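Local structure of heat-inducible transcription repressor hrcA homolog (Thermotoga maritima, 1STZ) at residues Phe86-Glu89 with Glu90-Ile94; Gly124-Leu127 with Ala128-Thr131; Lys258-Lys261 with Phe262-Leu266; Leu306-Ser309 with Lys310-Tyr314; Asn326-Ser329 with Glu330-Ser334. The protein probably represses the class I heat shock genes, the grpE-dnaK-dnaJ and groELS operons, by binding DNA and preventing their induction. One frame throughout, in Å; residues are numbered along the deposited sequence.

Contact 1 of 5, residues Phe86-Glu89 with Glu90-Ile94; sequences FYYE and EMLKI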
loop_
_atom_site.group_PDB
_atom_site.type_symbol
_atom_site.label_atom_id
_atom_site.label_comp_id
_atom_site.label_asym_id
_atom_site.label_seq_id
_atom_site.Cartn_x
_atom_site.Cartn_y
_atom_site.Cartn_z
ATOM N N PHE A 86 -4.544 -1.889 33.247
ATOM C CA PHE A 86 -3.923 -3.179 33.552
ATOM C C PHE A 86 -3.721 -3.956 32.259
ATOM O O PHE A 86 -2.656 -4.488 32.029
ATOM C CB PHE A 86 -4.788 -3.989 34.523
ATOM C CG PHE A 86 -4.303 -5.403 34.725
ATOM C CD1 PHE A 86 -3.368 -5.688 35.700
ATOM C CD2 PHE A 86 -4.765 -6.434 33.910
ATOM C CE1 PHE A 86 -2.909 -6.996 35.882
ATOM C CE2 PHE A 86 -4.326 -7.734 34.093
ATOM C CZ PHE A 86 -3.395 -8.015 35.076
ATOM N N TYR A 87 -4.748 -3.986 31.407
ATOM C CA TYR A 87 -4.684 -4.714 30.136
ATOM C C TYR A 87 -3.556 -4.179 29.266
ATOM O O TYR A 87 -2.724 -4.943 28.804
ATOM C CB TYR A 87 -6.011 -4.622 29.389
ATOM C CG TYR A 87 -5.992 -5.181 27.988
ATOM C CD1 TYR A 87 -6.126 -6.546 27.756
ATOM C CD2 TYR A 87 -5.858 -4.338 26.886
ATOM C CE1 TYR A 87 -6.109 -7.065 26.450
ATOM C CE2 TYR A 87 -5.848 -4.839 25.586
ATOM C CZ TYR A 87 -5.976 -6.200 25.371
ATOM O OH TYR A 87 -5.963 -6.691 24.074
ATOM N N TYR A 88 -3.512 -2.863 29.075
ATOM C CA TYR A 88 -2.447 -2.219 28.292
ATOM C C TYR A 88 -1.034 -2.570 28.787
ATOM O O TYR A 88 -0.156 -2.873 27.975
ATOM C CB TYR A 88 -2.622 -0.696 28.297
ATOM C CG TYR A 88 -1.527 0.079 27.602
ATOM C CD1 TYR A 88 -1.454 0.132 26.220
ATOM C CD2 TYR A 88 -0.568 0.763 28.328
ATOM C CE1 TYR A 88 -0.424 0.834 25.576
ATOM C CE2 TYR A 88 0.439 1.478 27.706
ATOM C CZ TYR A 88 0.507 1.513 26.329
ATOM O OH TYR A 88 1.512 2.220 25.712
ATOM N N GLU A 89 -0.814 -2.495 30.097
ATOM C CA GLU A 89 0.497 -2.798 30.675
ATOM C C GLU A 89 0.924 -4.239 30.388
ATOM O O GLU A 89 2.093 -4.499 30.138
ATOM C CB GLU A 89 0.499 -2.572 32.194
ATOM C CG GLU A 89 0.410 -1.112 32.629
ATOM C CD GLU A 89 1.604 -0.296 32.179
ATOM O OE1 GLU A 89 2.762 -0.739 32.384
ATOM O OE2 GLU A 89 1.395 0.798 31.619
ATOM N N GLU A 90 -0.028 -5.166 30.425
ATOM C CA GLU A 90 0.263 -6.570 30.159
ATOM C C GLU A 90 0.540 -6.819 28.678
ATOM O O GLU A 90 1.387 -7.645 28.352
ATOM C CB GLU A 90 -0.874 -7.472 30.649
ATOM C CG GLU A 90 -0.944 -7.595 32.174
ATOM C CD GLU A 90 0.243 -8.342 32.788
ATOM O OE1 GLU A 90 0.872 -9.189 32.093
ATOM O OE2 GLU A 90 0.549 -8.085 33.982
ATOM N N MET A 91 -0.141 -6.105 27.783
ATOM C CA MET A 91 0.133 -6.253 26.343
ATOM C C MET A 91 1.469 -5.649 25.980
ATOM O O MET A 91 2.150 -6.162 25.108
ATOM C CB MET A 91 -0.952 -5.619 25.472
ATOM C CG MET A 91 -2.319 -6.262 25.625
ATOM S SD MET A 91 -2.678 -7.593 24.427
ATOM C CE MET A 91 -1.154 -8.541 24.349
ATOM N N LEU A 92 1.837 -4.562 26.654
ATOM C CA LEU A 92 3.115 -3.887 26.415
ATOM C C LEU A 92 4.256 -4.849 26.750
ATOM O O LEU A 92 5.232 -4.944 26.026
ATOM C CB LEU A 92 3.216 -2.623 27.274
ATOM C CG LEU A 92 3.824 -1.362 26.662
ATOM C CD1 LEU A 92 3.547 -0.197 27.578
ATOM C CD2 LEU A 92 5.316 -1.507 26.436
ATOM N N LYS A 93 4.084 -5.572 27.855
ATOM C CA LYS A 93 5.031 -6.572 28.339
ATOM C C LYS A 93 5.182 -7.739 27.364
ATOM O O LYS A 93 6.294 -8.214 27.137
ATOM C CB LYS A 93 4.557 -7.090 29.702
ATOM C CG LYS A 93 5.550 -7.930 30.481
ATOM C CD LYS A 93 6.237 -7.126 31.581
ATOM C CE LYS A 93 5.282 -6.711 32.704
ATOM N NZ LYS A 93 6.011 -5.941 33.753
ATOM N N ILE A 94 4.066 -8.186 26.793
ATOM C CA ILE A 94 4.062 -9.292 25.834
ATOM C C ILE A 94 4.596 -8.845 24.463
ATOM O O ILE A 94 5.123 -9.659 23.706
ATOM C CB ILE A 94 2.636 -9.907 25.717
ATOM C CG1 ILE A 94 2.251 -10.611 27.024
ATOM C CG2 ILE A 94 2.553 -10.892 24.553
ATOM C CD1 ILE A 94 0.747 -10.796 27.214
#
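Phe86, Tyr87 and Tyr88 each pack on the side chain four residues further on, in i to i+4 contacts along helix 81-94. This helix lies against helix 17-33 on one flank and touches helix 314-334 on another. Tyr87 and Met91 make a Met-aromatic pair. Met91 CG sits over one face of the Tyr87 ring, 3.9 Å from its centroid. Its SD reaches the phenol end obliquely and comes 3.4 Å from Tyr87 OH. The bend at chi2 (-93°) brings Met91 SD beside that end of the ring. The ring is there because Tyr87 CG stands anti to the backbone N (chi1 172°). A serine at Tyr87 would probably leave Met91 without its aromatic partner and open a gap beside Tyr24 and Val27 of helix 17-33.

Phe86 receives a CH-pi contact from Glu90. The CG of Glu90 lies over the ring face, 4.1 Å from the centroid, and the carboxylate plane is turned 38° from the ring. On a further side of the helix, Leu92 CD1 meets Tyr88 CE2 obliquely at 3.5 Å. Tyr88 also packs on Tyr314 and His318. The backbone runs in regular i to i+4 hydrogen bonds, such as Met91 N to Tyr87 O at 3.0 Å. Glu89 turns its carboxylate back to a salt bridge with Arg85. The side-chain contacts across the segments are thus mainly carbon and sulfur against aromatic rings. This is consistent with dispersion and weak CH-pi attraction, more than charge, between these side chains.

Contact 2 of 5, residues Gly124-Leu127 with Ala128-Thr131; sequences GNLL and ARLT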
loop_
_atom_site.group_PDB
_atom_site.type_symbol
_atom_site.label_atom_id
_atom_site.label_comp_id
_atom_site.label_asym_id
_atom_site.label_seq_id
_atom_site.Cartn_x
_atom_site.Cartn_y
_atom_site.Cartn_z
ATOM N N GLY A 124 -0.335 10.922 9.030
ATOM C CA GLY A 124 -1.547 11.132 9.811
ATOM C C GLY A 124 -2.683 10.276 9.293
ATOM O O GLY A 124 -3.424 9.628 10.058
ATOM N N ASN A 125 -2.766 10.200 7.972
ATOM C CA ASN A 125 -3.805 9.439 7.335
ATOM C C ASN A 125 -3.645 7.924 7.464
ATOM O O ASN A 125 -4.649 7.220 7.637
ATOM C CB ASN A 125 -3.986 9.900 5.899
ATOM C CG ASN A 125 -4.748 11.242 5.824
ATOM O OD1 ASN A 125 -5.959 11.287 6.025
ATOM N ND2 ASN A 125 -4.022 12.337 5.606
ATOM N N LEU A 126 -2.411 7.416 7.405
ATOM C CA LEU A 126 -2.200 5.983 7.577
ATOM C C LEU A 126 -2.470 5.585 9.047
ATOM O O LEU A 126 -3.083 4.557 9.320
ATOM C CB LEU A 126 -0.786 5.578 7.183
ATOM C CG LEU A 126 -0.513 4.072 7.270
ATOM C CD1 LEU A 126 -1.372 3.289 6.289
ATOM C CD2 LEU A 126 0.952 3.754 6.995
ATOM N N LEU A 127 -1.989 6.413 9.966
ATOM C CA LEU A 127 -2.187 6.217 11.385
ATOM C C LEU A 127 -3.692 6.197 11.737
ATOM O O LEU A 127 -4.143 5.314 12.447
ATOM C CB LEU A 127 -1.479 7.328 12.175
ATOM C CG LEU A 127 -0.869 7.111 13.564
ATOM C CD1 LEU A 127 -0.804 8.411 14.370
ATOM C CD2 LEU A 127 -1.474 6.045 14.375
ATOM N N ALA A 128 -4.437 7.189 11.262
ATOM C CA ALA A 128 -5.887 7.279 11.482
ATOM C C ALA A 128 -6.615 6.076 10.907
ATOM O O ALA A 128 -7.482 5.485 11.557
ATOM C CB ALA A 128 -6.451 8.555 10.842
ATOM N N ARG A 129 -6.272 5.716 9.681
ATOM C CA ARG A 129 -6.915 4.588 9.017
ATOM C C ARG A 129 -6.713 3.250 9.727
ATOM O O ARG A 129 -7.669 2.507 9.922
ATOM C CB ARG A 129 -6.424 4.469 7.592
ATOM C CG ARG A 129 -7.092 3.363 6.830
ATOM C CD ARG A 129 -7.014 3.534 5.342
ATOM N NE ARG A 129 -5.643 3.751 4.887
ATOM C CZ ARG A 129 -5.233 3.601 3.626
ATOM N NH1 ARG A 129 -6.084 3.214 2.673
ATOM N NH2 ARG A 129 -3.959 3.838 3.311
ATOM N N LEU A 130 -5.488 2.964 10.138
ATOM C CA LEU A 130 -5.137 1.667 10.709
ATOM C C LEU A 130 -5.617 1.482 12.153
ATOM O O LEU A 130 -5.726 0.366 12.620
ATOM C CB LEU A 130 -3.625 1.466 10.667
ATOM C CG LEU A 130 -2.957 1.443 9.303
ATOM C CD1 LEU A 130 -1.502 1.034 9.450
ATOM C CD2 LEU A 130 -3.702 0.526 8.330
ATOM N N THR A 131 -5.865 2.573 12.862
ATOM C CA THR A 131 -6.327 2.515 14.242
ATOM C C THR A 131 -7.785 2.936 14.430
ATOM O O THR A 131 -8.270 2.949 15.556
ATOM C CB THR A 131 -5.482 3.425 15.116
ATOM O OG1 THR A 131 -5.642 4.780 14.678
ATOM C CG2 THR A 131 -4.008 3.101 14.976
#
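Thr131 OG1 donates a hydrogen bond to Leu127 O at 2.7 Å. Thr131 N reaches the same oxygen at 3.3 Å, from the opposite face of the carbonyl plane. One acceptor is therefore gripped twice by one residue. The hydroxyl reaches back because Thr131 OG1 lies between the backbone N and the carbonyl carbon (chi1 63°). That rotation also sets the methyl CG2 3.9 Å from Leu127 CD2.

One residue earlier, Leu126 and Leu130 meet through their branches. Leu126 CG is 3.9 Å from Leu130 CD1. Leu130 CG also rests close to the carbonyl oxygen of Leu126, at 3.1 Å. Leu126 CD1 touches the guanidinium of Arg129 obliquely, 4.0 Å from NH2. Ala128 CB lies 3.3 Å from Gly124 O.

These are i to i+3 and i to i+4 contacts along helix 116-131. The backbone bond from Ala128 N to Gly124 O, at 2.9 Å, is part of the same helical ladder. This helix packs beside helix 314-334 and against the antiparallel sheet that holds strands 134-138 and 299-309. Leu127 packs there on Val135, Val304, Leu306, Val320 and Phe321. Thr131 packs on Asn317 and Val320. The Leu126 and Leu130 side faces another way: Leu130 touches Ala104 and Val105 of helix 103-106, and Leu182 of the second subunit packs on Leu126, Arg129 and Leu130.

Contact 3 of 5, residues Lys258-Lys261 with Phe262-Leu266; sequences KDQK and FLESL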
loop_
_atom_site.group_PDB
_atom_site.type_symbol
_atom_site.label_atom_id
_atom_site.label_comp_id
_atom_site.label_asym_id
_atom_site.label_seq_id
_atom_site.Cartn_x
_atom_site.Cartn_y
_atom_site.Cartn_z
ATOM N N LYS A 258 -8.374 22.192 20.707
ATOM C CA LYS A 258 -7.897 23.543 20.395
ATOM C C LYS A 258 -7.074 24.170 21.527
ATOM O O LYS A 258 -6.413 25.188 21.320
ATOM C CB LYS A 258 -9.076 24.489 20.101
ATOM C CG LYS A 258 -9.981 24.087 18.915
ATOM C CD LYS A 258 -11.270 24.931 18.910
ATOM C CE LYS A 258 -12.369 24.311 18.044
ATOM N NZ LYS A 258 -11.974 24.243 16.570
ATOM N N ASP A 259 -7.182 23.611 22.732
ATOM C CA ASP A 259 -6.451 24.098 23.902
ATOM C C ASP A 259 -5.022 23.529 23.871
ATOM O O ASP A 259 -4.795 22.389 24.300
ATOM C CB ASP A 259 -7.196 23.679 25.178
ATOM C CG ASP A 259 -6.645 24.338 26.440
ATOM O OD1 ASP A 259 -7.422 24.485 27.413
ATOM O OD2 ASP A 259 -5.462 24.740 26.558
ATOM N N GLN A 260 -4.068 24.308 23.345
ATOM C CA GLN A 260 -2.695 23.816 23.186
ATOM C C GLN A 260 -1.990 23.502 24.506
ATOM O O GLN A 260 -1.268 22.525 24.594
ATOM C CB GLN A 260 -1.811 24.747 22.355
ATOM C CG GLN A 260 -0.671 23.954 21.718
ATOM C CD GLN A 260 0.435 24.797 21.152
ATOM O OE1 GLN A 260 0.763 25.869 21.678
ATOM N NE2 GLN A 260 1.036 24.314 20.068
ATOM N N LYS A 261 -2.212 24.328 25.508
ATOM C CA LYS A 261 -1.701 24.097 26.853
ATOM C C LYS A 261 -2.162 22.736 27.391
ATOM O O LYS A 261 -1.377 21.998 27.952
ATOM C CB LYS A 261 -2.169 25.219 27.779
ATOM C CG LYS A 261 -1.143 25.687 28.799
ATOM C CD LYS A 261 -0.277 26.845 28.285
ATOM C CE LYS A 261 -0.184 27.999 29.301
ATOM N NZ LYS A 261 -1.483 28.721 29.530
ATOM N N PHE A 262 -3.441 22.416 27.208
ATOM C CA PHE A 262 -3.959 21.099 27.537
ATOM C C PHE A 262 -3.306 19.987 26.705
ATOM O O PHE A 262 -2.876 18.980 27.256
ATOM C CB PHE A 262 -5.479 21.068 27.393
ATOM C CG PHE A 262 -6.059 19.708 27.528
ATOM C CD1 PHE A 262 -6.038 19.053 28.759
ATOM C CD2 PHE A 262 -6.613 19.070 26.437
ATOM C CE1 PHE A 262 -6.576 17.774 28.887
ATOM C CE2 PHE A 262 -7.130 17.800 26.552
ATOM C CZ PHE A 262 -7.119 17.154 27.781
ATOM N N LEU A 263 -3.207 20.150 25.391
ATOM C CA LEU A 263 -2.551 19.127 24.568
ATOM C C LEU A 263 -1.122 18.878 25.017
ATOM O O LEU A 263 -0.659 17.730 25.037
ATOM C CB LEU A 263 -2.538 19.497 23.081
ATOM C CG LEU A 263 -3.817 19.315 22.275
ATOM C CD1 LEU A 263 -3.513 19.642 20.801
ATOM C CD2 LEU A 263 -4.373 17.900 22.408
ATOM N N GLU A 264 -0.415 19.952 25.363
ATOM C CA GLU A 264 0.976 19.843 25.785
ATOM C C GLU A 264 1.103 19.078 27.106
ATOM O O GLU A 264 2.090 18.369 27.307
ATOM C CB GLU A 264 1.638 21.235 25.903
ATOM C CG GLU A 264 2.040 21.812 24.544
ATOM C CD GLU A 264 2.638 23.219 24.592
ATOM O OE1 GLU A 264 2.754 23.809 25.689
ATOM O OE2 GLU A 264 2.997 23.744 23.505
ATOM N N SER A 265 0.114 19.226 27.991
ATOM C CA SER A 265 0.102 18.545 29.289
ATOM C C SER A 265 -0.101 17.033 29.157
ATOM O O SER A 265 0.242 16.293 30.062
ATOM C CB SER A 265 -0.996 19.124 30.200
ATOM O OG SER A 265 -2.289 18.616 29.862
ATOM N N LEU A 266 -0.677 16.595 28.042
ATOM C CA LEU A 266 -0.881 15.178 27.770
ATOM C C LEU A 266 0.420 14.434 27.499
ATOM O O LEU A 266 0.567 13.251 27.845
ATOM C CB LEU A 266 -1.811 14.985 26.565
ATOM C CG LEU A 266 -3.247 15.474 26.731
ATOM C CD1 LEU A 266 -3.999 15.345 25.433
ATOM C CD2 LEU A 266 -3.966 14.687 27.813
HETATM O O HOH W 1 4.002 25.452 20.904
#
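Asp259 caps the N-terminus of helix 260-266. Its OD2 accepts from Phe262 N at 3.1 Å, with an N-H...O angle of 165°. The donor comes from above the carboxylate plane. Chi1 of -170° holds Asp259 CG opposite its own backbone N, and CG also packs 3.6 Å from Phe262 CB. The other oxygen, OD1, forms a salt bridge with Arg281. Asp259 O is used too, accepting from Leu263 N at 3.0 Å. A leucine in place of Asp259 would probably leave Phe262 N without its cap and Arg281 without its anionic mate.

Further along, Gln260 O accepts from Glu264 N at 2.8 Å and Lys261 O from Ser265 N at 3.1 Å. Ser265 OG donates to a lone pair of Phe262 O at 2.7 Å. Leu263 O accepts from Tyr305 OH, and Leu266 O from Arg274 NE. A water donates to Glu264 OE2 at 3.3 Å and accepts a weak bond from Gln260 NE2, which also bonds to Tyr231 OH. Leu263 packs on Leu136 of strand 134-138. The negative Asp259 at the positive end of the helix dipole is likely to be stabilised as a carboxylate, with Arg281 adding to the effect.

Contact 4 of 5, residues Leu306-Ser309 with Lys310-Tyr314; sequences LFTS and KVTKY
Strand 299-309 ends at Ser309, and the chain then turns through Lys310 and Val311 toward helix 314-334, with an inverse gamma turn centred on Lys313 just before the helix. Val311 N donates to Ser309 OG at 3.0 Å, with an N-H...O angle of 152°. The hydroxyl reaches forward over the turn because Ser309 OG stands anti to its backbone N (chi1 175°). It also has a hydrogen bond with Thr244 OG1.

Thr308 OG1 donates to Ser309 O at 2.8 Å, from above the carbonyl plane. Thr312 presents its methyl to this pair. Its CG2 lies 3.4 Å from Thr308 OG1 and 3.2 Å from Ser309 O, and the two threonine side chains cross at about a right angle. The same methyl sits over the centre of the Tyr314 ring, 3.8 Å above its plane. Tyr314 OH donates to a lone pair of Lys310 O at 2.6 Å, in the carbonyl plane. This ties the start of the helix back to the turn.

Thr312 OG1 bonds to Asn317 ND2 inside helix 314-334. Lys310 NZ makes a salt bridge with Asp81, at the start of helix 81-94. Hydroxyl groups thus serve backbone atoms of a largely buried turn that has few regular backbone bonds of its own, which suggests that these side chains contribute to its shape.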
loop_
_atom_site.group_PDB
_atom_site.type_symbol
_atom_site.label_atom_id
_atom_site.label_comp_id
_atom_site.label_asym_id
_atom_site.label_seq_id
_atom_site.Cartn_x
_atom_site.Cartn_y
_atom_site.Cartn_z
ATOM N N LEU A 306 -3.036 10.582 18.944
ATOM C CA LEU A 306 -4.061 9.667 18.446
ATOM C C LEU A 306 -5.180 9.532 19.496
ATOM O O LEU A 306 -4.956 9.027 20.603
ATOM C CB LEU A 306 -3.434 8.290 18.255
ATOM C CG LEU A 306 -4.033 7.223 17.340
ATOM C CD1 LEU A 306 -3.992 5.871 17.991
ATOM C CD2 LEU A 306 -5.395 7.527 16.773
ATOM N N PHE A 307 -6.377 9.932 19.135
ATOM C CA PHE A 307 -7.538 9.813 19.993
ATOM C C PHE A 307 -8.427 8.715 19.444
ATOM O O PHE A 307 -8.743 8.708 18.268
ATOM C CB PHE A 307 -8.331 11.118 20.026
ATOM C CG PHE A 307 -7.602 12.257 20.652
ATOM C CD1 PHE A 307 -6.878 13.143 19.872
ATOM C CD2 PHE A 307 -7.683 12.478 22.015
ATOM C CE1 PHE A 307 -6.214 14.231 20.459
ATOM C CE2 PHE A 307 -7.025 13.532 22.592
ATOM C CZ PHE A 307 -6.279 14.413 21.804
ATOM N N THR A 308 -8.831 7.788 20.307
ATOM C CA THR A 308 -9.827 6.783 19.967
ATOM C C THR A 308 -10.774 6.672 21.120
ATOM O O THR A 308 -10.525 7.217 22.183
ATOM C CB THR A 308 -9.160 5.392 19.757
ATOM O OG1 THR A 308 -8.452 5.001 20.943
ATOM C CG2 THR A 308 -8.080 5.432 18.667
ATOM N N SER A 309 -11.849 5.930 20.940
ATOM C CA SER A 309 -12.526 5.360 22.090
ATOM C C SER A 309 -11.522 4.585 22.960
ATOM O O SER A 309 -10.567 3.983 22.450
ATOM C CB SER A 309 -13.626 4.412 21.655
ATOM O OG SER A 309 -14.191 3.795 22.790
ATOM N N LYS A 310 -11.741 4.597 24.267
ATOM C CA LYS A 310 -10.937 3.773 25.183
ATOM C C LYS A 310 -11.259 2.294 25.060
ATOM O O LYS A 310 -10.523 1.468 25.590
ATOM C CB LYS A 310 -11.073 4.239 26.644
ATOM C CG LYS A 310 -12.429 4.114 27.271
ATOM C CD LYS A 310 -12.374 4.662 28.698
ATOM C CE LYS A 310 -13.765 4.784 29.339
ATOM N NZ LYS A 310 -13.644 5.446 30.671
ATOM N N VAL A 311 -12.368 1.977 24.387
ATOM C CA VAL A 311 -12.693 0.619 23.976
ATOM C C VAL A 311 -12.066 0.384 22.611
ATOM O O VAL A 311 -12.703 0.555 21.572
ATOM C CB VAL A 311 -14.230 0.354 23.938
ATOM C CG1 VAL A 311 -14.503 -1.129 23.735
ATOM C CG2 VAL A 311 -14.912 0.867 25.222
ATOM N N THR A 312 -10.787 0.030 22.617
ATOM C CA THR A 312 -10.012 -0.043 21.384
ATOM C C THR A 312 -8.920 -1.090 21.492
ATOM O O THR A 312 -8.588 -1.557 22.590
ATOM C CB THR A 312 -9.417 1.361 21.071
ATOM O OG1 THR A 312 -8.741 1.362 19.806
ATOM C CG2 THR A 312 -8.328 1.761 22.078
ATOM N N LYS A 313 -8.347 -1.454 20.364
ATOM C CA LYS A 313 -7.276 -2.442 20.332
ATOM C C LYS A 313 -5.937 -1.797 20.671
ATOM O O LYS A 313 -5.237 -1.333 19.771
ATOM C CB LYS A 313 -7.234 -3.083 18.945
ATOM C CG LYS A 313 -8.508 -3.879 18.603
ATOM C CD LYS A 313 -8.424 -4.491 17.217
ATOM C CE LYS A 313 -9.357 -5.701 17.058
ATOM N NZ LYS A 313 -9.224 -6.314 15.697
ATOM N N TYR A 314 -5.592 -1.766 21.966
ATOM C CA TYR A 314 -4.435 -1.031 22.457
ATOM C C TYR A 314 -3.099 -1.488 21.854
ATOM O O TYR A 314 -2.255 -0.658 21.551
ATOM C CB TYR A 314 -4.364 -1.065 23.997
ATOM C CG TYR A 314 -5.406 -0.161 24.655
ATOM C CD1 TYR A 314 -6.672 -0.644 24.995
ATOM C CD2 TYR A 314 -5.121 1.175 24.919
ATOM C CE1 TYR A 314 -7.633 0.194 25.591
ATOM C CE2 TYR A 314 -6.054 2.012 25.505
ATOM C CZ TYR A 314 -7.308 1.522 25.831
ATOM O OH TYR A 314 -8.200 2.388 26.388
#

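Contact 5 of 5, residues Asn326-Ser329 with Glu330-Ser334; sequences NRLS and EYFTS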
loop_
_atom_site.group_PDB
_atom_site.type_symbol
_atom_site.label_atom_id
_atom_site.label_comp_id
_atom_site.label_asym_id
_atom_site.label_seq_id
_atom_site.Cartn_x
_atom_site.Cartn_y
_atom_site.Cartn_z
ATOM N N ASN A 326 8.434 6.816 14.681
ATOM C CA ASN A 326 9.829 6.522 14.329
ATOM C C ASN A 326 10.143 6.856 12.854
ATOM O O ASN A 326 11.246 7.273 12.544
ATOM C CB ASN A 326 10.171 5.054 14.579
ATOM C CG ASN A 326 10.299 4.714 16.057
ATOM O OD1 ASN A 326 10.378 5.589 16.913
ATOM N ND2 ASN A 326 10.326 3.425 16.355
ATOM N N ARG A 327 9.168 6.674 11.968
ATOM C CA ARG A 327 9.330 7.026 10.552
ATOM C C ARG A 327 9.412 8.517 10.349
ATOM O O ARG A 327 10.136 8.973 9.495
ATOM C CB ARG A 327 8.149 6.535 9.711
ATOM C CG ARG A 327 8.318 5.184 9.110
ATOM C CD ARG A 327 9.023 4.230 9.960
ATOM N NE ARG A 327 10.236 3.726 9.352
ATOM C CZ ARG A 327 11.345 3.397 10.018
ATOM N NH1 ARG A 327 11.424 3.536 11.340
ATOM N NH2 ARG A 327 12.406 2.891 9.341
ATOM N N LEU A 328 8.649 9.271 11.124
ATOM C CA LEU A 328 8.637 10.710 10.987
ATOM C C LEU A 328 9.958 11.247 11.472
ATOM O O LEU A 328 10.540 12.108 10.832
ATOM C CB LEU A 328 7.486 11.343 11.785
ATOM C CG LEU A 328 6.104 11.212 11.155
ATOM C CD1 LEU A 328 5.072 11.803 12.075
ATOM C CD2 LEU A 328 6.062 11.889 9.807
ATOM N N SER A 329 10.435 10.723 12.599
ATOM C CA SER A 329 11.751 11.100 13.108
ATOM C C SER A 329 12.825 10.806 12.079
ATOM O O SER A 329 13.754 11.588 11.906
ATOM C CB SER A 329 12.073 10.383 14.422
ATOM O OG SER A 329 11.274 10.928 15.450
ATOM N N GLU A 330 12.686 9.693 11.372
ATOM C CA GLU A 330 13.669 9.329 10.342
ATOM C C GLU A 330 13.648 10.308 9.169
ATOM O O GLU A 330 14.715 10.738 8.700
ATOM C CB GLU A 330 13.390 7.956 9.788
ATOM C CG GLU A 330 14.446 6.933 10.096
ATOM C CD GLU A 330 13.901 5.524 9.922
ATOM O OE1 GLU A 330 14.065 4.716 10.861
ATOM O OE2 GLU A 330 13.298 5.245 8.847
ATOM N N TYR A 331 12.443 10.620 8.672
ATOM C CA TYR A 331 12.310 11.602 7.617
ATOM C C TYR A 331 12.921 12.956 8.059
ATOM O O TYR A 331 13.755 13.522 7.370
ATOM C CB TYR A 331 10.856 11.793 7.142
ATOM C CG TYR A 331 10.815 12.889 6.090
ATOM C CD1 TYR A 331 11.087 12.614 4.748
ATOM C CD2 TYR A 331 10.625 14.204 6.458
ATOM C CE1 TYR A 331 11.107 13.639 3.797
ATOM C CE2 TYR A 331 10.659 15.236 5.523
ATOM C CZ TYR A 331 10.901 14.950 4.195
ATOM O OH TYR A 331 10.923 16.003 3.288
ATOM N N PHE A 332 12.510 13.470 9.210
ATOM C CA PHE A 332 12.923 14.819 9.626
ATOM C C PHE A 332 14.418 14.900 9.960
ATOM O O PHE A 332 15.081 15.904 9.639
ATOM C CB PHE A 332 12.005 15.363 10.732
ATOM C CG PHE A 332 10.720 15.892 10.194
ATOM C CD1 PHE A 332 9.624 15.058 9.999
ATOM C CD2 PHE A 332 10.628 17.216 9.789
ATOM C CE1 PHE A 332 8.472 15.545 9.439
ATOM C CE2 PHE A 332 9.464 17.717 9.243
ATOM C CZ PHE A 332 8.382 16.885 9.061
ATOM N N THR A 333 14.950 13.813 10.513
ATOM C CA THR A 333 16.356 13.708 10.879
ATOM C C THR A 333 17.282 13.530 9.678
ATOM O O THR A 333 18.413 14.017 9.697
ATOM C CB THR A 333 16.578 12.517 11.850
ATOM O OG1 THR A 333 15.886 12.742 13.076
ATOM C CG2 THR A 333 18.046 12.410 12.294
ATOM N N SER A 334 16.831 12.792 8.665
ATOM C CA SER A 334 17.651 12.537 7.481
ATOM C C SER A 334 17.652 13.776 6.597
ATOM O O SER A 334 18.584 14.032 5.873
ATOM C CB SER A 334 17.144 11.327 6.700
ATOM O OG SER A 334 15.901 11.608 6.086
#
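Charge pairs Arg327 with Glu330, three residues on. Arg327 NH2 and Glu330 OE2 form a salt bridge at 2.6 Å. The side chains lie side by side and point the same way. OE2 is modelled over one face of the guanidinium, with the two planes 85° apart. This placement is unusually close, with Arg327 CZ only 2.9 Å from Glu330 OE2, and its details are doubtful. Bends at chi2 and chi3 turn the arginine forward toward the acid. Arg327 also makes a cation-pi contact with Tyr323.

Hydrogen bonds follow the backbone in i to i+4 steps. Phe332 N to Leu328 O is nearly straight, 2.9 Å long with an N-H...O angle of 170°. Ser329 O accepts from Thr333 N at 2.9 Å. Thr333 OG1 lies 2.7 Å from the same oxygen. This hydroxyl also hydrogen-bonds with Phe295 O and Gly297 N. Ser329 OG is bonded to Phe295 N. The carbonyl oxygen Leu328 O also lies at the edge of the Phe332 ring, 3.2 Å from Phe332 CD1.

Apolar contact is lighter. Leu328 CD2 reaches Phe332 CE1 at 4.4 Å. Tyr331 CD2 sits over one face of that ring. Phe332 also meets Phe168 edge-to-face, and Leu328 packs on Leu120 and Ala123. Lys177 of the third subunit touches Tyr331 and Ser334. The whole is the end of an amphipathic helix: Leu328 and Phe332 face helix 116-131, and the Arg327-Glu330 pair lies on another side of helix 314-334.

How the contacts relate
Contact 4 touches three of the others. Its Tyr314 packs on contact 1, with Tyr88 CD1 3.9 Å from Tyr314 CB. Its Leu306 meets contact 2, with Leu306 CD2 3.5 Å from Thr131 OG1. Its Phe307 reaches contact 3, with Phe307 CZ 4.0 Å from Leu263 CD2. Contact 4 leads from strand 299-309 into helix 314-334, which carries contact 5 near its far end; the centres of contacts 4 and 5 are about 25 Å apart. Contacts 2 and 5 lie on neighbouring helices, their nearest atoms about 6 Å apart. Contacts 1 and 5 are separated by about 27 Å between centres. All five follow one another along the chain.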